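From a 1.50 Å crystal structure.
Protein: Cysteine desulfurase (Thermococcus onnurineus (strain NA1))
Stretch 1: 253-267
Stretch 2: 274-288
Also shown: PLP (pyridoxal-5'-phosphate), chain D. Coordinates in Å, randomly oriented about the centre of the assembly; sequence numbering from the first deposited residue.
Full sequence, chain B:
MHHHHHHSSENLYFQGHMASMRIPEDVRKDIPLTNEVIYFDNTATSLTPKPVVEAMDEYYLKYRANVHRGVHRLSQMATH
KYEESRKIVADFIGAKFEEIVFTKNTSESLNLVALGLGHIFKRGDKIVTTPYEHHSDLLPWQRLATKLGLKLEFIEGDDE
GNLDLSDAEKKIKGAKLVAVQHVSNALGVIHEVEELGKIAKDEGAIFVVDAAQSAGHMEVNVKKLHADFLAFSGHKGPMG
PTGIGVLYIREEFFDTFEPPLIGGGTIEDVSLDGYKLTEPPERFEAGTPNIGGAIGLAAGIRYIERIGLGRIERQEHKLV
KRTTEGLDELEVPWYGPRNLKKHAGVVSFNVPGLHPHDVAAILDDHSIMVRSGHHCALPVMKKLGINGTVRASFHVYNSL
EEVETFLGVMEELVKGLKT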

# COMPACT_ATOMS: atom_id res chain seq x y z
N PHE B 253 -17.35 3.56 15.91
CA PHE B 253 -16.21 4.38 16.01
C PHE B 253 -15.98 5.39 14.93
O PHE B 253 -15.00 6.11 15.00
CB PHE B 253 -14.94 3.43 16.10
CG PHE B 253 -14.99 2.61 17.35
CD1 PHE B 253 -14.45 3.10 18.55
CD2 PHE B 253 -15.66 1.42 17.34
CE1 PHE B 253 -14.57 2.32 19.72
CE2 PHE B 253 -15.78 0.70 18.50
CZ PHE B 253 -15.24 1.16 19.65
N PHE B 254 -16.94 5.54 14.01
CA PHE B 254 -16.72 6.57 12.94
C PHE B 254 -16.61 7.98 13.54
O PHE B 254 -15.94 8.78 12.94
CB PHE B 254 -17.83 6.49 11.94
CG PHE B 254 -17.89 5.25 11.11
CD1 PHE B 254 -16.83 4.29 11.01
CD2 PHE B 254 -18.99 4.96 10.30
CE1 PHE B 254 -16.94 3.24 10.13
CE2 PHE B 254 -19.08 3.89 9.46
CZ PHE B 254 -18.00 3.01 9.37
N ASP B 255 -17.24 8.29 14.68
CA ASP B 255 -17.17 9.68 15.28
C ASP B 255 -16.00 9.83 16.26
O ASP B 255 -15.89 10.83 16.91
CB ASP B 255 -18.50 10.00 16.06
CG ASP B 255 -19.69 10.25 15.13
OD1 ASP B 255 -19.47 10.58 13.95
OD2 ASP B 255 -20.85 10.09 15.59
N THR B 256 -15.18 8.81 16.43
CA THR B 256 -14.13 8.76 17.47
C THR B 256 -12.76 8.65 16.70
O THR B 256 -11.81 9.29 17.00
CB THR B 256 -14.27 7.48 18.36
OG1 THR B 256 -15.51 7.54 19.06
CG2 THR B 256 -13.10 7.34 19.40
N PHE B 257 -12.74 7.83 15.65
CA PHE B 257 -11.47 7.46 15.04
C PHE B 257 -10.95 8.55 14.14
O PHE B 257 -11.63 8.83 13.14
CB PHE B 257 -11.71 6.19 14.25
CG PHE B 257 -10.45 5.58 13.63
CD1 PHE B 257 -9.49 4.98 14.42
CD2 PHE B 257 -10.25 5.59 12.30
CE1 PHE B 257 -8.35 4.47 13.87
CE2 PHE B 257 -9.10 5.04 11.72
CZ PHE B 257 -8.16 4.52 12.54
N GLU B 258 -9.78 9.11 14.40
CA GLU B 258 -9.24 10.18 13.58
C GLU B 258 -8.46 9.63 12.42
O GLU B 258 -7.63 8.81 12.62
CB GLU B 258 -8.35 11.01 14.40
CG GLU B 258 -7.87 12.21 13.69
CD GLU B 258 -6.70 12.88 14.37
OE1 GLU B 258 -5.96 13.47 13.57
OE2 GLU B 258 -6.52 12.80 15.62
N PRO B 259 -8.84 9.93 11.18
CA PRO B 259 -8.08 9.38 10.06
C PRO B 259 -6.63 9.74 10.09
O PRO B 259 -6.31 10.95 9.99
CB PRO B 259 -8.76 9.92 8.84
CG PRO B 259 -9.65 10.98 9.29
CD PRO B 259 -9.97 10.81 10.72
N PRO B 260 -5.67 8.78 10.15
CA PRO B 260 -4.28 9.21 10.24
C PRO B 260 -3.74 9.74 8.94
O PRO B 260 -2.81 10.51 8.93
CB PRO B 260 -3.55 7.88 10.59
CG PRO B 260 -4.63 7.15 11.33
CD PRO B 260 -5.87 7.35 10.54
N LEU B 261 -4.27 9.23 7.82
CA LEU B 261 -3.81 9.60 6.48
C LEU B 261 -4.94 10.33 5.77
O LEU B 261 -6.07 9.80 5.57
CB LEU B 261 -3.39 8.39 5.64
CG LEU B 261 -2.39 7.45 6.30
CD1 LEU B 261 -2.18 6.22 5.46
CD2 LEU B 261 -1.10 8.11 6.64
N ILE B 262 -4.68 11.59 5.34
CA ILE B 262 -5.68 12.46 4.74
C ILE B 262 -5.21 13.10 3.46
O ILE B 262 -4.00 13.27 3.26
CB ILE B 262 -6.19 13.54 5.72
CG1 ILE B 262 -5.07 14.45 6.16
CG2 ILE B 262 -6.98 12.86 6.87
CD1 ILE B 262 -5.61 15.64 7.01
N GLY B 263 -6.13 13.43 2.55
CA GLY B 263 -5.73 14.04 1.28
C GLY B 263 -6.69 13.72 0.20
O GLY B 263 -7.96 13.66 0.45
N GLY B 264 -6.21 13.48 -1.02
CA GLY B 264 -7.11 13.19 -2.13
C GLY B 264 -8.02 12.03 -1.80
O GLY B 264 -7.63 11.04 -1.19
N GLY B 265 -9.29 12.21 -2.14
CA GLY B 265 -10.36 11.23 -1.95
C GLY B 265 -10.96 11.21 -0.55
O GLY B 265 -11.96 10.49 -0.39
N THR B 266 -10.46 11.98 0.39
CA THR B 266 -10.93 11.96 1.74
C THR B 266 -11.89 13.11 2.09
O THR B 266 -12.29 13.20 3.21
CB THR B 266 -9.84 11.85 2.80
OG1 THR B 266 -9.14 13.11 2.92
CG2 THR B 266 -8.91 10.73 2.48
N ILE B 267 -12.08 13.99 1.15
CA ILE B 267 -12.70 15.31 1.48
C ILE B 267 -14.10 15.51 0.92
O ILE B 267 -14.49 14.92 -0.05
CB ILE B 267 -11.77 16.48 0.98
CG1 ILE B 267 -11.67 16.57 -0.54
CG2 ILE B 267 -10.40 16.31 1.61
CD1 ILE B 267 -12.73 17.37 -1.28
N GLY B 274 -8.65 25.55 5.23
CA GLY B 274 -8.91 24.28 5.91
C GLY B 274 -9.66 23.33 5.06
O GLY B 274 -9.82 23.46 3.83
N TYR B 275 -10.19 22.31 5.71
CA TYR B 275 -10.88 21.23 4.99
C TYR B 275 -11.98 20.61 5.81
O TYR B 275 -12.00 20.71 7.02
CB TYR B 275 -9.83 20.11 4.60
CG TYR B 275 -9.13 19.51 5.86
CD1 TYR B 275 -7.94 20.05 6.42
CD2 TYR B 275 -9.63 18.31 6.46
CE1 TYR B 275 -7.36 19.46 7.55
CE2 TYR B 275 -9.04 17.75 7.57
CZ TYR B 275 -7.91 18.29 8.07
OH TYR B 275 -7.34 17.75 9.18
N LYS B 276 -12.88 19.94 5.13
CA LYS B 276 -13.94 19.06 5.73
C LYS B 276 -13.78 17.68 5.07
O LYS B 276 -13.70 17.53 3.85
CB LYS B 276 -15.32 19.61 5.42
CG LYS B 276 -15.58 20.98 6.04
CD LYS B 276 -16.96 21.35 5.54
CE LYS B 276 -17.41 22.61 6.29
NZ LYS B 276 -16.54 23.73 5.93
N LEU B 277 -13.83 16.65 5.93
CA LEU B 277 -13.69 15.26 5.40
C LEU B 277 -15.00 14.65 4.98
O LEU B 277 -16.05 15.11 5.51
CB LEU B 277 -13.03 14.42 6.44
CG LEU B 277 -11.59 14.88 6.76
CD1 LEU B 277 -11.00 14.00 7.83
CD2 LEU B 277 -10.66 14.94 5.54
N THR B 278 -14.98 13.72 4.04
CA THR B 278 -16.12 12.93 3.62
C THR B 278 -16.44 11.76 4.59
O THR B 278 -15.85 11.70 5.68
CB THR B 278 -15.96 12.40 2.22
OG1 THR B 278 -17.26 12.09 1.70
CG2 THR B 278 -14.97 11.32 2.06
N GLU B 279 -17.43 11.05 4.24
CA GLU B 279 -17.90 9.92 5.08
C GLU B 279 -17.06 8.67 4.86
O GLU B 279 -16.43 8.46 3.79
CB GLU B 279 -19.37 9.62 4.80
CG GLU B 279 -20.37 10.79 5.00
CD GLU B 279 -20.26 11.48 6.37
OE1 GLU B 279 -20.61 10.85 7.40
OE2 GLU B 279 -19.79 12.65 6.42
N PRO B 280 -17.10 7.71 5.79
CA PRO B 280 -16.49 6.36 5.56
C PRO B 280 -17.10 5.63 4.43
O PRO B 280 -18.32 5.78 4.14
CB PRO B 280 -16.79 5.67 6.90
CG PRO B 280 -16.90 6.76 7.88
CD PRO B 280 -17.67 7.77 7.16
N PRO B 281 -16.36 4.75 3.73
CA PRO B 281 -14.97 4.42 4.05
C PRO B 281 -13.94 5.35 3.38
O PRO B 281 -12.78 5.35 3.78
CB PRO B 281 -14.82 3.06 3.43
CG PRO B 281 -15.78 3.03 2.29
CD PRO B 281 -16.93 3.90 2.69
N GLU B 282 -14.36 6.19 2.43
CA GLU B 282 -13.42 7.09 1.72
C GLU B 282 -12.77 8.05 2.63
O GLU B 282 -11.61 8.50 2.33
CB GLU B 282 -14.16 7.84 0.62
CG GLU B 282 -14.58 6.99 -0.53
CD GLU B 282 -15.87 6.17 -0.28
OE1 GLU B 282 -16.58 6.42 0.74
OE2 GLU B 282 -16.19 5.30 -1.14
N ARG B 283 -13.33 8.44 3.80
CA ARG B 283 -12.72 9.29 4.77
C ARG B 283 -11.32 8.78 5.17
O ARG B 283 -10.49 9.56 5.60
CB ARG B 283 -13.61 9.36 6.06
CG ARG B 283 -13.12 10.24 7.15
CD ARG B 283 -13.97 10.22 8.44
NE ARG B 283 -15.27 10.71 8.18
CZ ARG B 283 -16.26 10.66 9.10
NH1 ARG B 283 -16.03 10.07 10.27
NH2 ARG B 283 -17.45 11.17 8.83
N PHE B 284 -11.15 7.45 5.10
CA PHE B 284 -9.93 6.79 5.61
C PHE B 284 -8.92 6.45 4.54
O PHE B 284 -7.84 5.95 4.92
CB PHE B 284 -10.39 5.57 6.45
CG PHE B 284 -11.31 5.95 7.58
CD1 PHE B 284 -10.91 6.81 8.50
CD2 PHE B 284 -12.55 5.42 7.68
CE1 PHE B 284 -11.77 7.19 9.53
CE2 PHE B 284 -13.40 5.75 8.76
CZ PHE B 284 -13.00 6.65 9.65
N GLU B 285 -9.26 6.64 3.26
CA GLU B 285 -8.45 6.15 2.18
C GLU B 285 -7.84 7.34 1.40
O GLU B 285 -8.50 7.87 0.52
CB GLU B 285 -9.25 5.27 1.26
CG GLU B 285 -9.70 3.99 1.91
CD GLU B 285 -10.37 3.01 0.97
OE1 GLU B 285 -10.83 3.29 -0.22
OE2 GLU B 285 -10.51 1.83 1.41
N ALA B 286 -6.60 7.67 1.74
CA ALA B 286 -5.97 8.83 1.15
C ALA B 286 -5.24 8.45 -0.15
O ALA B 286 -4.47 7.48 -0.13
CB ALA B 286 -5.01 9.40 2.14
N GLY B 287 -5.58 9.11 -1.22
CA GLY B 287 -4.89 8.92 -2.51
C GLY B 287 -5.40 7.75 -3.24
O GLY B 287 -6.31 6.97 -2.77
N THR B 288 -4.91 7.49 -4.41
CA THR B 288 -5.34 6.41 -5.21
C THR B 288 -5.14 5.09 -4.51
O THR B 288 -4.04 4.74 -4.13
CB THR B 288 -4.52 6.36 -6.53
OG1 THR B 288 -4.67 7.64 -7.21
CG2 THR B 288 -4.88 5.25 -7.45
N1 PLP D . -0.11 15.26 -6.09
C2 PLP D . -0.25 15.44 -7.39
C2A PLP D . 0.42 16.67 -8.02
C3 PLP D . -1.01 14.49 -8.21
O3 PLP D . -1.17 14.61 -9.54
C4 PLP D . -1.52 13.31 -7.49
C4A PLP D . -2.32 12.22 -8.18
C5 PLP D . -1.25 13.25 -6.06
C6 PLP D . -0.53 14.19 -5.39
C5A PLP D . -1.76 12.03 -5.32
O4P PLP D . -1.30 10.81 -6.05
P PLP D . -1.89 9.44 -5.47
O1P PLP D . -3.39 9.53 -5.79
O2P PLP D . -1.72 9.47 -4.05
O3P PLP D . -1.27 8.39 -6.24
O HOH W 1 -18.64 10.13 11.32
O HOH W 2 -6.76 7.58 7.17

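Contact between the two stretches begins at F254, whose ring carries P280 over one face: P280 CG lies 3.7 Å from the centroid of the F254 ring and only 13° off its normal, the geometry of a CH-pi interaction. At the same residue the backbone faces an arginine. F254 O sits 3.0 Å from R283 NH1, near the plane of the guanidinium. One residue on, D255 reaches R283 through a solvent molecule: water 1 donates to D255 OD1 at 2.8 Å and accepts from R283 NH1, also at 2.8 Å. The guanidinium is held within its own stretch as well, by a hydrogen bond from R283 NE to T278 O (2.8 Å, 176° at the hydrogen) and by a salt bridge between R283 NH2 and E279 OE1 at 3.5 Å. Its CA-to-CB bond points away from stretch 1, yet the extended chain, with chi1 and chi2 both t, brings its end back to the contact.

F257 points toward stretch 2 and meets F284 in an offset edge-to-face pair. The centroids are 5.5 Å apart, the planes are inclined at 64°, and F257 CD2 approaches F284 CE1 to 3.5 Å. P259 then packs at the edge of the F284 ring, with P259 CB 3.8 Å from F284 CD1, while P259 CG touches L277 CD1 at 3.6 Å. The proline thus bridges an aromatic ring and a strand leucine.

At L261 the contact combines apolar packing with water. L261 CB is 4.0 Å from A286 CB, and water 2 links the backbones, accepting from L261 N at 3.1 Å and donating to F284 O at 3.0 Å. I262 sends its side chain to Y275, where I262 CD1 lies 3.7 Å from Y275 CZ.

A type II turn from G263 to T266 follows. It is closed by the bond from T266 N to G263 O (3.0 Å), and T266 OG1 donates to the same G263 O at 2.8 Å. Phi of 83° at G265 favours glycine, and at G263 a CB would be jammed against the preceding carbonyl oxygen. Within the turn, G264 O accepts from G287 N at 2.8 Å with a nearly linear angle of 176°. The next residue of stretch 2, T288, binds the PLP phosphate: T288 N to PLP O1P measures 2.9 Å and T288 OG1 to PLP O1P 2.7 Å.

T266 makes the other direct backbone hydrogen bond between the stretches, accepting at T266 O from T278 N (2.9 Å, 164°). Its methyl packs against backbone, with T266 CG2 3.7 Å from A286 CA, and T266 CA makes a CA-H...O contact with E282 O at 3.6 Å.

I267 ends the walk as the partner of L277 in an antiparallel, non-hydrogen-bonded bridge. Their CA atoms are 4.0 Å apart and the side chains diverge, although I267 CG2 still comes within 4.2 Å of L277 CD2. A CA-H...O contact from I267 CA to K276 O, 3.4 Å, accompanies the pairing.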